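Local coordinates for BluB-like flavoprotein (Clostridium difficile 630, PDB 3EO8), which binds flavin mononucleotide and is probably an oxidoreductase of the nitroreductase family, at residues S13-K18 against G159-T164; L28-A33 against E147-S152; D62-K67 against N92-Y97; L98-L103 against M193-V198. One frame throughout, in Å; residues are numbered along the deposited sequence. Where two conformers were deposited one is given.

Interaction 1: residues S13-K18 against G159-T164. With FMN (flavin mononucleotide), chain G.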
# COMPACT_ATOMS: atom_id res chain seq x y z
N SER A 13 4.11 0.07 -15.77
CA SER A 13 4.37 1.50 -15.55
C SER A 13 4.52 2.24 -16.88
O SER A 13 5.52 2.09 -17.59
CB SER A 13 5.60 1.71 -14.70
OG SER A 13 5.35 1.19 -13.43
N VAL A 14 3.50 3.04 -17.18
CA VAL A 14 3.39 3.73 -18.46
C VAL A 14 4.05 5.09 -18.37
O VAL A 14 3.61 5.95 -17.61
CB VAL A 14 1.93 3.86 -18.87
CG1 VAL A 14 1.80 4.69 -20.19
CG2 VAL A 14 1.33 2.44 -18.97
N ARG A 15 5.11 5.27 -19.16
CA ARG A 15 5.88 6.52 -19.12
C ARG A 15 5.87 7.27 -20.45
O ARG A 15 6.47 8.33 -20.58
CB ARG A 15 7.31 6.25 -18.63
CG ARG A 15 7.36 5.53 -17.30
CD ARG A 15 8.75 5.51 -16.67
NE ARG A 15 8.72 4.79 -15.39
CZ ARG A 15 8.79 3.46 -15.26
NH1 ARG A 15 8.90 2.66 -16.30
NH2 ARG A 15 8.75 2.94 -14.05
N LYS A 16 5.15 6.75 -21.43
CA LYS A 16 4.99 7.44 -22.69
C LYS A 16 3.54 7.29 -23.07
O LYS A 16 2.96 6.21 -22.88
CB LYS A 16 5.89 6.87 -23.78
CG LYS A 16 7.37 7.21 -23.60
N PHE A 17 2.97 8.38 -23.58
CA PHE A 17 1.53 8.53 -23.81
C PHE A 17 1.19 9.04 -25.20
O PHE A 17 1.91 9.85 -25.78
CB PHE A 17 0.92 9.48 -22.78
CG PHE A 17 1.20 9.08 -21.38
CD1 PHE A 17 2.39 9.45 -20.77
CD2 PHE A 17 0.30 8.31 -20.66
CE1 PHE A 17 2.67 9.06 -19.46
CE2 PHE A 17 0.60 7.93 -19.35
CZ PHE A 17 1.78 8.30 -18.76
N LYS A 18 0.04 8.58 -25.70
CA LYS A 18 -0.49 9.06 -26.97
C LYS A 18 -1.12 10.43 -26.77
O LYS A 18 -1.35 10.85 -25.63
CB LYS A 18 -1.51 8.07 -27.53
CG LYS A 18 -0.89 6.74 -27.89
CD LYS A 18 -1.90 5.72 -28.33
CE LYS A 18 -1.19 4.46 -28.84
NZ LYS A 18 -2.11 3.31 -29.02
N GLY A 159 -3.79 4.00 -19.13
CA GLY A 159 -2.73 3.40 -18.35
C GLY A 159 -2.06 4.50 -17.57
O GLY A 159 -2.36 5.68 -17.79
N SER A 160 -1.16 4.15 -16.66
CA SER A 160 -0.61 5.13 -15.77
C SER A 160 0.74 4.68 -15.21
O SER A 160 1.14 3.52 -15.34
CB SER A 160 -1.60 5.36 -14.59
OG SER A 160 -1.66 4.23 -13.72
N CYS A 161 1.42 5.61 -14.57
CA CYS A 161 2.58 5.28 -13.77
C CYS A 161 2.33 5.92 -12.45
O CYS A 161 1.86 7.05 -12.38
CB CYS A 161 3.87 5.82 -14.37
SG CYS A 161 5.43 5.26 -13.57
N TRP A 162 2.66 5.16 -11.42
CA TRP A 162 2.62 5.57 -10.03
C TRP A 162 3.95 6.23 -9.68
O TRP A 162 4.98 5.71 -10.06
CB TRP A 162 2.46 4.27 -9.26
CG TRP A 162 2.04 4.26 -7.83
CD1 TRP A 162 2.36 5.14 -6.84
CD2 TRP A 162 1.33 3.20 -7.20
NE1 TRP A 162 1.82 4.72 -5.65
CE2 TRP A 162 1.19 3.52 -5.85
CE3 TRP A 162 0.76 2.01 -7.68
CZ2 TRP A 162 0.51 2.69 -4.95
CZ3 TRP A 162 0.07 1.20 -6.79
CH2 TRP A 162 -0.04 1.54 -5.43
N LEU A 163 3.93 7.38 -9.01
CA LEU A 163 5.16 8.06 -8.64
C LEU A 163 5.23 8.42 -7.18
O LEU A 163 4.31 9.02 -6.63
CB LEU A 163 5.32 9.35 -9.43
CG LEU A 163 5.46 9.22 -10.97
CD1 LEU A 163 4.13 9.17 -11.72
CD2 LEU A 163 6.35 10.37 -11.51
N THR A 164 6.35 8.10 -6.56
CA THR A 164 6.67 8.67 -5.25
C THR A 164 8.03 9.35 -5.27
O THR A 164 8.46 9.92 -4.26
CB THR A 164 6.59 7.63 -4.11
OG1 THR A 164 7.43 6.51 -4.39
CG2 THR A 164 5.13 7.19 -3.89
N1 FMN G . 8.07 4.62 -11.47
C2 FMN G . 8.68 5.79 -11.86
O2 FMN G . 9.11 5.95 -13.01
N3 FMN G . 8.82 6.82 -10.97
C4 FMN G . 8.41 6.72 -9.67
O4 FMN G . 8.54 7.70 -8.90
C4A FMN G . 7.79 5.54 -9.26
N5 FMN G . 7.33 5.42 -7.96
C5A FMN G . 6.68 4.27 -7.56
C6 FMN G . 6.21 4.21 -6.27
C7 FMN G . 5.54 3.07 -5.85
C7M FMN G . 4.71 3.20 -4.61
C8 FMN G . 5.33 2.02 -6.74
C8M FMN G . 4.28 0.98 -6.43
C9 FMN G . 5.80 2.10 -8.04
C9A FMN G . 6.48 3.23 -8.47
N10 FMN G . 6.99 3.34 -9.76
C10 FMN G . 7.60 4.51 -10.17
C1' FMN G . 6.89 2.21 -10.76
C2' FMN G . 7.94 1.12 -10.54
O2' FMN G . 9.21 1.56 -11.00
C3' FMN G . 7.51 -0.12 -11.31
O3' FMN G . 6.27 -0.58 -10.79
C4' FMN G . 8.52 -1.26 -11.34
O4' FMN G . 9.73 -0.87 -11.96
C5' FMN G . 7.91 -2.45 -12.09
O5' FMN G . 7.66 -2.05 -13.43
P FMN G . 6.19 -2.31 -14.06
O1P FMN G . 6.17 -1.84 -15.48
O2P FMN G . 5.24 -1.49 -13.20
O3P FMN G . 5.77 -3.78 -13.95
O HOH W 1 3.39 2.32 -11.87

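Interaction 2: residues L28-A33 against E147-S152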
# COMPACT_ATOMS: atom_id res chain seq x y z
N LEU A 28 -13.51 9.75 -12.89
CA LEU A 28 -14.40 9.56 -11.76
C LEU A 28 -14.64 8.07 -11.47
O LEU A 28 -14.65 7.66 -10.29
CB LEU A 28 -15.73 10.31 -11.97
CG LEU A 28 -16.58 10.49 -10.72
CD1 LEU A 28 -15.77 11.33 -9.70
CD2 LEU A 28 -17.96 11.11 -11.03
N LYS A 29 -14.82 7.25 -12.51
CA LYS A 29 -14.97 5.81 -12.33
C LYS A 29 -13.72 5.22 -11.65
O LYS A 29 -13.85 4.36 -10.79
CB LYS A 29 -15.22 5.09 -13.67
CG LYS A 29 -16.59 5.34 -14.25
CD LYS A 29 -16.69 4.75 -15.67
CE LYS A 29 -17.96 5.17 -16.39
N MSE A 30 -12.53 5.69 -12.04
CA MSE A 30 -11.28 5.22 -11.40
C MSE A 30 -11.24 5.55 -9.93
O MSE A 30 -10.80 4.74 -9.09
CB MSE A 30 -10.05 5.81 -12.10
CG MSE A 30 -9.96 5.49 -13.58
SE MSE A 30 -8.62 6.57 -14.49
CE MSE A 30 -9.51 6.54 -16.26
N ILE A 31 -11.69 6.75 -9.58
CA ILE A 31 -11.63 7.22 -8.20
C ILE A 31 -12.69 6.47 -7.38
O ILE A 31 -12.46 6.13 -6.23
CB ILE A 31 -11.88 8.74 -8.17
CG1 ILE A 31 -10.71 9.47 -8.85
CG2 ILE A 31 -12.04 9.26 -6.76
CD1 ILE A 31 -11.05 10.95 -9.18
N LYS A 32 -13.83 6.19 -7.99
CA LYS A 32 -14.86 5.42 -7.29
C LYS A 32 -14.32 4.04 -6.93
O LYS A 32 -14.51 3.55 -5.84
CB LYS A 32 -16.11 5.30 -8.14
CG LYS A 32 -17.29 4.67 -7.38
CD LYS A 32 -18.50 4.52 -8.27
CE LYS A 32 -19.61 3.78 -7.56
NZ LYS A 32 -20.17 4.66 -6.50
N ALA A 33 -13.60 3.43 -7.87
CA ALA A 33 -12.98 2.13 -7.61
C ALA A 33 -11.92 2.23 -6.52
O ALA A 33 -11.86 1.37 -5.65
CB ALA A 33 -12.38 1.59 -8.88
N GLU A 147 -3.88 1.03 -6.36
CA GLU A 147 -3.95 -0.15 -7.25
C GLU A 147 -5.32 -0.34 -7.88
O GLU A 147 -5.39 -0.60 -9.06
CB GLU A 147 -3.43 -1.40 -6.55
CG GLU A 147 -3.37 -2.65 -7.42
CD GLU A 147 -2.27 -2.64 -8.50
OE1 GLU A 147 -1.57 -1.62 -8.65
OE2 GLU A 147 -2.13 -3.70 -9.20
N ASN A 148 -6.41 -0.12 -7.13
CA ASN A 148 -7.76 -0.17 -7.68
C ASN A 148 -7.95 0.87 -8.80
O ASN A 148 -8.55 0.59 -9.84
CB ASN A 148 -8.79 0.07 -6.56
CG ASN A 148 -9.14 -1.19 -5.76
OD1 ASN A 148 -8.46 -2.20 -5.82
ND2 ASN A 148 -10.23 -1.10 -4.99
N PHE A 149 -7.43 2.07 -8.58
CA PHE A 149 -7.42 3.15 -9.58
C PHE A 149 -6.65 2.67 -10.82
O PHE A 149 -7.16 2.75 -11.95
CB PHE A 149 -6.72 4.38 -9.01
CG PHE A 149 -6.82 5.61 -9.87
CD1 PHE A 149 -6.08 5.73 -11.05
CD2 PHE A 149 -7.57 6.72 -9.44
CE1 PHE A 149 -6.16 6.90 -11.83
CE2 PHE A 149 -7.63 7.86 -10.22
CZ PHE A 149 -6.94 7.94 -11.41
N THR A 150 -5.45 2.18 -10.60
CA THR A 150 -4.55 1.71 -11.66
C THR A 150 -5.20 0.67 -12.58
O THR A 150 -5.16 0.76 -13.82
CB THR A 150 -3.29 1.12 -11.02
OG1 THR A 150 -2.60 2.19 -10.35
CG2 THR A 150 -2.36 0.46 -12.05
N LEU A 151 -5.81 -0.34 -11.96
CA LEU A 151 -6.43 -1.40 -12.72
C LEU A 151 -7.64 -0.88 -13.48
O LEU A 151 -7.91 -1.30 -14.62
CB LEU A 151 -6.79 -2.56 -11.78
CG LEU A 151 -5.62 -3.27 -11.08
CD1 LEU A 151 -6.16 -4.36 -10.21
CD2 LEU A 151 -4.55 -3.83 -12.11
N SER A 152 -8.37 0.04 -12.86
CA SER A 152 -9.57 0.60 -13.47
C SER A 152 -9.22 1.45 -14.68
O SER A 152 -9.91 1.40 -15.70
CB SER A 152 -10.34 1.42 -12.43
OG SER A 152 -10.71 0.58 -11.35

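Interaction 3: residues D62-K67 against N92-Y97. With FMN (flavin mononucleotide), chain G; ACT (acetate ion), chain I.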
# COMPACT_ATOMS: atom_id res chain seq x y z
N ASP A 62 8.72 22.52 -12.02
CA ASP A 62 9.75 23.49 -11.67
C ASP A 62 10.13 23.43 -10.19
O ASP A 62 11.30 23.62 -9.88
CB ASP A 62 9.31 24.90 -12.04
CG ASP A 62 9.26 25.14 -13.55
OD1 ASP A 62 9.89 24.39 -14.33
OD2 ASP A 62 8.62 26.12 -13.94
N VAL A 63 9.18 23.19 -9.27
CA VAL A 63 9.57 23.10 -7.84
C VAL A 63 10.29 21.78 -7.54
O VAL A 63 11.16 21.72 -6.67
CB VAL A 63 8.39 23.31 -6.80
CG1 VAL A 63 7.80 24.72 -6.92
CG2 VAL A 63 7.35 22.20 -6.88
N ILE A 64 9.95 20.73 -8.30
CA ILE A 64 10.67 19.46 -8.19
C ILE A 64 12.13 19.68 -8.64
O ILE A 64 13.11 19.35 -7.92
CB ILE A 64 10.00 18.36 -9.02
CG1 ILE A 64 8.63 18.00 -8.42
CG2 ILE A 64 10.95 17.11 -9.10
CD1 ILE A 64 7.70 17.10 -9.36
N THR A 65 12.28 20.31 -9.79
CA THR A 65 13.62 20.66 -10.31
C THR A 65 14.43 21.53 -9.35
O THR A 65 15.63 21.26 -9.07
CB THR A 65 13.48 21.33 -11.68
OG1 THR A 65 12.90 20.39 -12.59
CG2 THR A 65 14.85 21.81 -12.19
N LYS A 66 13.80 22.55 -8.79
CA LYS A 66 14.50 23.47 -7.92
C LYS A 66 14.99 22.75 -6.67
O LYS A 66 16.12 22.94 -6.22
CB LYS A 66 13.56 24.62 -7.55
CG LYS A 66 14.20 25.70 -6.72
CD LYS A 66 13.21 26.78 -6.43
CE LYS A 66 13.85 27.90 -5.61
NZ LYS A 66 12.92 29.07 -5.61
N LYS A 67 14.14 21.92 -6.09
CA LYS A 67 14.52 21.13 -4.92
C LYS A 67 15.62 20.14 -5.29
O LYS A 67 16.58 19.98 -4.57
CB LYS A 67 13.31 20.39 -4.35
CG LYS A 67 13.50 19.89 -2.91
CD LYS A 67 13.31 21.00 -1.89
CE LYS A 67 13.48 20.44 -0.48
NZ LYS A 67 13.03 21.38 0.61
N ASN A 92 14.10 10.62 -16.16
CA ASN A 92 13.50 9.40 -16.69
C ASN A 92 12.37 8.83 -15.84
O ASN A 92 11.41 8.25 -16.37
CB ASN A 92 14.61 8.39 -16.92
CG ASN A 92 15.49 8.77 -18.11
OD1 ASN A 92 15.06 9.50 -19.01
ND2 ASN A 92 16.73 8.29 -18.11
N PHE A 93 12.50 9.01 -14.53
CA PHE A 93 11.57 8.44 -13.54
C PHE A 93 10.77 9.47 -12.72
O PHE A 93 10.01 9.11 -11.81
CB PHE A 93 12.32 7.46 -12.62
CG PHE A 93 12.89 6.30 -13.38
CD1 PHE A 93 12.06 5.27 -13.80
CD2 PHE A 93 14.24 6.28 -13.75
CE1 PHE A 93 12.58 4.20 -14.55
CE2 PHE A 93 14.76 5.22 -14.50
CZ PHE A 93 13.93 4.19 -14.90
N THR A 94 10.87 10.74 -13.04
CA THR A 94 9.99 11.70 -12.37
C THR A 94 9.35 12.68 -13.39
O THR A 94 8.13 12.72 -13.55
CB THR A 94 10.68 12.51 -11.24
OG1 THR A 94 11.51 11.65 -10.42
CG2 THR A 94 9.63 13.19 -10.36
N LEU A 95 10.17 13.44 -14.11
CA LEU A 95 9.62 14.55 -14.86
C LEU A 95 8.94 14.09 -16.17
O LEU A 95 8.39 14.92 -16.88
CB LEU A 95 10.67 15.61 -15.14
CG LEU A 95 11.24 16.36 -13.94
CD1 LEU A 95 12.42 17.28 -14.41
CD2 LEU A 95 10.15 17.15 -13.26
N PHE A 96 8.98 12.79 -16.47
CA PHE A 96 8.26 12.24 -17.62
C PHE A 96 6.75 12.38 -17.52
O PHE A 96 6.06 12.27 -18.53
CB PHE A 96 8.57 10.74 -17.81
CG PHE A 96 7.90 9.89 -16.81
CD1 PHE A 96 6.60 9.46 -17.02
CD2 PHE A 96 8.52 9.59 -15.62
CE1 PHE A 96 5.94 8.72 -16.09
CE2 PHE A 96 7.87 8.83 -14.67
CZ PHE A 96 6.57 8.42 -14.89
N TYR A 97 6.22 12.63 -16.33
CA TYR A 97 4.77 12.79 -16.18
C TYR A 97 4.20 13.89 -17.07
O TYR A 97 3.01 13.87 -17.40
CB TYR A 97 4.36 13.03 -14.72
CG TYR A 97 4.58 14.45 -14.19
CD1 TYR A 97 3.70 15.47 -14.46
CD2 TYR A 97 5.66 14.73 -13.40
CE1 TYR A 97 3.90 16.77 -13.98
CE2 TYR A 97 5.89 16.00 -12.91
CZ TYR A 97 5.01 17.03 -13.20
OH TYR A 97 5.25 18.33 -12.74
N1 FMN G . 8.07 4.62 -11.47
C2 FMN G . 8.68 5.79 -11.86
O2 FMN G . 9.11 5.95 -13.01
N3 FMN G . 8.82 6.82 -10.97
C4 FMN G . 8.41 6.72 -9.67
O4 FMN G . 8.54 7.70 -8.90
C4A FMN G . 7.79 5.54 -9.26
N5 FMN G . 7.33 5.42 -7.96
C5A FMN G . 6.68 4.27 -7.56
C6 FMN G . 6.21 4.21 -6.27
C7 FMN G . 5.54 3.07 -5.85
C7M FMN G . 4.71 3.20 -4.61
C8 FMN G . 5.33 2.02 -6.74
C8M FMN G . 4.28 0.98 -6.43
C9 FMN G . 5.80 2.10 -8.04
C9A FMN G . 6.48 3.23 -8.47
N10 FMN G . 6.99 3.34 -9.76
C10 FMN G . 7.60 4.51 -10.17
C1' FMN G . 6.89 2.21 -10.76
C2' FMN G . 7.94 1.12 -10.54
O2' FMN G . 9.21 1.56 -11.00
C3' FMN G . 7.51 -0.12 -11.31
O3' FMN G . 6.27 -0.58 -10.79
C4' FMN G . 8.52 -1.26 -11.34
O4' FMN G . 9.73 -0.87 -11.96
C5' FMN G . 7.91 -2.45 -12.09
O5' FMN G . 7.66 -2.05 -13.43
P FMN G . 6.19 -2.31 -14.06
O1P FMN G . 6.17 -1.84 -15.48
O2P FMN G . 5.24 -1.49 -13.20
O3P FMN G . 5.77 -3.78 -13.95
C ACT I . 9.92 18.61 1.72
O ACT I . 8.90 18.11 1.22
OXT ACT I . 10.40 19.61 1.12
CH3 ACT I . 10.55 18.04 2.97

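Interaction 4: residues L98-L103 against M193-V198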
# COMPACT_ATOMS: atom_id res chain seq x y z
N LEU A 98 5.03 14.86 -17.46
CA LEU A 98 4.57 15.96 -18.28
C LEU A 98 4.13 15.47 -19.67
O LEU A 98 3.45 16.17 -20.39
CB LEU A 98 5.68 16.99 -18.45
CG LEU A 98 6.00 17.76 -17.17
CD1 LEU A 98 7.37 18.40 -17.30
CD2 LEU A 98 4.91 18.81 -16.90
N LYS A 99 4.54 14.25 -20.01
CA LYS A 99 4.16 13.62 -21.28
C LYS A 99 2.71 13.16 -21.31
O LYS A 99 2.20 12.84 -22.39
CB LYS A 99 5.08 12.43 -21.55
CG LYS A 99 6.56 12.81 -21.68
CD LYS A 99 7.46 11.60 -21.93
CE LYS A 99 8.87 12.10 -22.24
NZ LYS A 99 9.92 11.04 -22.25
N ALA A 100 2.07 13.11 -20.14
CA ALA A 100 0.66 12.70 -20.03
C ALA A 100 -0.28 13.90 -20.01
O ALA A 100 0.11 14.98 -19.57
CB ALA A 100 0.46 11.85 -18.78
N PRO A 101 -1.53 13.70 -20.45
CA PRO A 101 -2.58 14.71 -20.36
C PRO A 101 -3.11 14.96 -18.96
O PRO A 101 -3.70 16.01 -18.73
CB PRO A 101 -3.68 14.16 -21.28
CG PRO A 101 -3.49 12.66 -21.24
CD PRO A 101 -2.01 12.45 -21.08
N VAL A 102 -2.92 14.05 -18.02
CA VAL A 102 -3.49 14.18 -16.68
C VAL A 102 -2.45 13.86 -15.64
O VAL A 102 -1.73 12.87 -15.78
CB VAL A 102 -4.70 13.24 -16.47
CG1 VAL A 102 -5.25 13.37 -15.05
CG2 VAL A 102 -5.76 13.47 -17.53
N LEU A 103 -2.37 14.70 -14.61
CA LEU A 103 -1.59 14.46 -13.41
C LEU A 103 -2.58 14.34 -12.25
O LEU A 103 -3.38 15.23 -12.04
CB LEU A 103 -0.63 15.61 -13.10
CG LEU A 103 0.21 15.46 -11.85
CD1 LEU A 103 1.07 14.19 -11.98
CD2 LEU A 103 1.05 16.72 -11.60
N MSE A 193 1.92 10.54 -6.87
CA MSE A 193 1.26 11.03 -8.07
C MSE A 193 1.04 9.89 -9.04
O MSE A 193 1.66 8.81 -8.94
CB MSE A 193 2.04 12.14 -8.78
CG MSE A 193 2.77 13.08 -7.84
SE MSE A 193 3.49 14.68 -8.64
CE MSE A 193 4.90 13.98 -9.72
N LEU A 194 0.09 10.11 -9.94
CA LEU A 194 -0.16 9.22 -11.06
C LEU A 194 -0.08 10.02 -12.35
O LEU A 194 -0.75 11.08 -12.49
CB LEU A 194 -1.53 8.61 -10.95
CG LEU A 194 -1.75 7.60 -9.85
CD1 LEU A 194 -3.26 7.48 -9.50
CD2 LEU A 194 -1.18 6.30 -10.33
N ALA A 195 0.74 9.54 -13.29
CA ALA A 195 0.73 10.06 -14.66
C ALA A 195 -0.26 9.20 -15.43
O ALA A 195 -0.11 7.98 -15.48
CB ALA A 195 2.14 9.98 -15.33
N LEU A 196 -1.26 9.84 -16.04
CA LEU A 196 -2.41 9.14 -16.59
C LEU A 196 -2.73 9.58 -18.00
O LEU A 196 -2.85 10.77 -18.28
CB LEU A 196 -3.64 9.41 -15.69
CG LEU A 196 -4.99 8.79 -16.06
CD1 LEU A 196 -4.96 7.22 -16.02
CD2 LEU A 196 -6.12 9.38 -15.13
N GLY A 197 -2.92 8.60 -18.88
CA GLY A 197 -3.22 8.86 -20.29
C GLY A 197 -3.50 7.60 -21.09
O GLY A 197 -3.59 6.50 -20.54
N VAL A 198 -3.65 7.75 -22.39
CA VAL A 198 -3.73 6.61 -23.27
C VAL A 198 -2.30 6.22 -23.54
O VAL A 198 -1.52 7.04 -24.03
CB VAL A 198 -4.43 6.93 -24.59
CG1 VAL A 198 -4.36 5.71 -25.50
CG2 VAL A 198 -5.90 7.39 -24.33

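Interaction 1: residues S13-K18 against G159-T164
Segment 13-18 has no regular structure; its course from Ser13 to Phe17 lies 119° from that of Gly159 to Cys161, and the CA atoms come nearest at Ser13 and Cys161. One straight hydrogen bond joins the backbones: Val14 N donates to Ser160 O at 3.0 Å, from above the carbonyl plane. Val14 O is buried against Cys161 CB and has no hydrogen-bond partner. The Val14 CG2 branch lies along the backbone of Gly159 and Ser160.

Ser13, Arg15, Cys161 and Trp162 bring their side chains to the FMN. Ser13 OG stands beside its own backbone N and donates to FMN O2P at 2.7 Å, while Ser13 N donates to FMN O1P almost in line. A water donates a hydrogen bond to Ser13 OG and accepts one from Trp162 N, so it bridges the segments. Arg15 is extended from CG to NE. Its guanidinium meets the pyrimidine end of the flavin with its edge: NE bonds FMN O2 at 2.7 Å and NH2 bonds FMN N1 at 3.2 Å. Cys161 SG comes to 3.4 Å from FMN N1. At the other end Thr164 N donates to FMN N5, and FMN C8M sits over one face of the Trp162 ring. Trp162 NE1 bonds Gln140 of the second subunit.

The positive guanidinium beside N1 and O2 would probably favour negative charge there, as would form on a reduced flavin.

Interaction 2: residues L28-A33 against E147-S152
Helices 28-33 and 147-152 cross at 143°, with axes 7.7 Å apart, and are packed tightly on the side they share. Met30 is selenomethionine. Its CB sits over the centre of the Phe149 ring, 3.6 Å from the centroid and nearly on the normal, a CH-pi contact. The extended chain then leads away from helix 147-152, and SE meets the ring obliquely near CE1, a Met-aromatic contact. Ile31 CG1 touches the ring edge at CE2, 3.7 Å away. The ring lies against helix 28-33 and also reaches Leu194 and Leu196 of the sheet.

Small residues meet beside it. Ala33 CB comes within 3.1 Å of Ser152 OG. That hydroxyl donates back along its own helix to Asn148 O at 2.6 Å, and Gln5 of the second subunit also bonds it. Asn148 ND2 donates to Ala33 O at 3.0 Å, with the acceptor near its amide plane.

The outer side is loose. Lys29 and Lys32 lie exposed and Leu28 turns away from helix 147-152.

The chemistry is divided: an apolar half built on one aromatic ring faces the sheet, and a polar half of amide and hydroxyl groups, buried and hydrogen-bonded, lies at the subunit interface.

Interaction 3: residues D62-K67 against N92-Y97
Ile64 carries most of this contact. Its CB points from helix 54-75 toward the turn after helix 80-93. The CG2 branch, anti to the backbone N, lies 4.2 Å from Leu95 CD2 and 4.3 Å from Thr94 CG2. CG1 is anti to the carbonyl carbon, and chi2 of 167° extends the chain, so that CD1 meets Tyr97 CE2 at 4.1 Å, tip to tip and oblique to the ring. Ile173 of helix 170-181 packs on Ile64 as well.

Beside it, Thr65 OG1 comes to 3.6 Å from Leu95 CD1, and the two side chains cross at about a right angle. The hydroxyl itself is bonded to Ala61 O, one turn back in its helix.

In this nitroreductase-family fold the end of helix 80-93 and the short 3-10 turn that follows also form one wall of the flavin site. Phe93 O accepts a hydrogen bond from FMN N3 at 2.7 Å, nearly straight (177°), and the Phe93 ring turns its edge to FMN O2. Thr94, the first residue past the helix, bonds Ser165 OG through OG1. The Tyr97 hydroxyl reaches back across to helix 54-75, where Met57 O is its partner.

Interaction 4: residues L98-L103 against M193-V198
Pro101 brings the CG and CD atoms of its ring against strand 193-197. CD lies 3.4 Å from Leu196 O and 3.9 Å from Gly197 CA, where there is no side chain to hold the ring off. The strand begins at the next residue, and the two faces of the sheet differ. On one face Val102 and Leu196 lie side by side, pointing the same way, with their CB atoms 4.0 Å apart. Ala153 of helix 137-155 packs on Leu196 there. On the other face sit Leu103 and Ala195, with the Tyr97 ring on Leu103 and Tyr97 CB on Ala195. Ala100 CB, just ahead of the strand, adds to this face at 4.3 Å from Ala195 CB.

Val102 and Leu196 form an antiparallel hydrogen-bonded pair of unequal bonds. Leu196 N donates to Val102 O at 3.1 Å, in the carbonyl plane and fairly straight. The return bond from Val102 N to Leu196 O is weak and bent to 133°, right where Pro101 leads the chain into the strand. Leu103 and Ala195 are the non-hydrogen-bonded pair that follows, and Leu103 CA makes a CH···O contact with Leu194 O. In Leu103, CG anti to the backbone N, with chi2 of 59°, brings CD1 to 3.9 Å from Met193 CB, obliquely. Before the strand, Arg54 bonds the carbonyls of Leu98 and Ala100.

Strands 102-108 and 189-197 are the two inner strands of the four-stranded antiparallel sheet, flanked by helices, in this nitroreductase-family fold.

Interactions 1, 2 and 4 lie in the core; interaction 3 is buried at its centre but has a partly exposed rim at Thr65 and Leu95. Interactions 1 and 4 share one sheet: strand 189-197 lies between strands 102-108 and 159-163, and Leu163 N and Met193 O probably bond across it. Interaction 2 covers one face of that sheet. Interaction 3 lies toward the other, and it does not touch interaction 2. Interactions 1 and 3 both hold the FMN, and Phe96 packs on Arg15 and Cys161. Chemistry follows place: polar at the flavin, backbone bonds within the sheet, apolar in interaction 3, mixed apolar and polar in interaction 2. Interactions 1 and 2 also meet the second subunit.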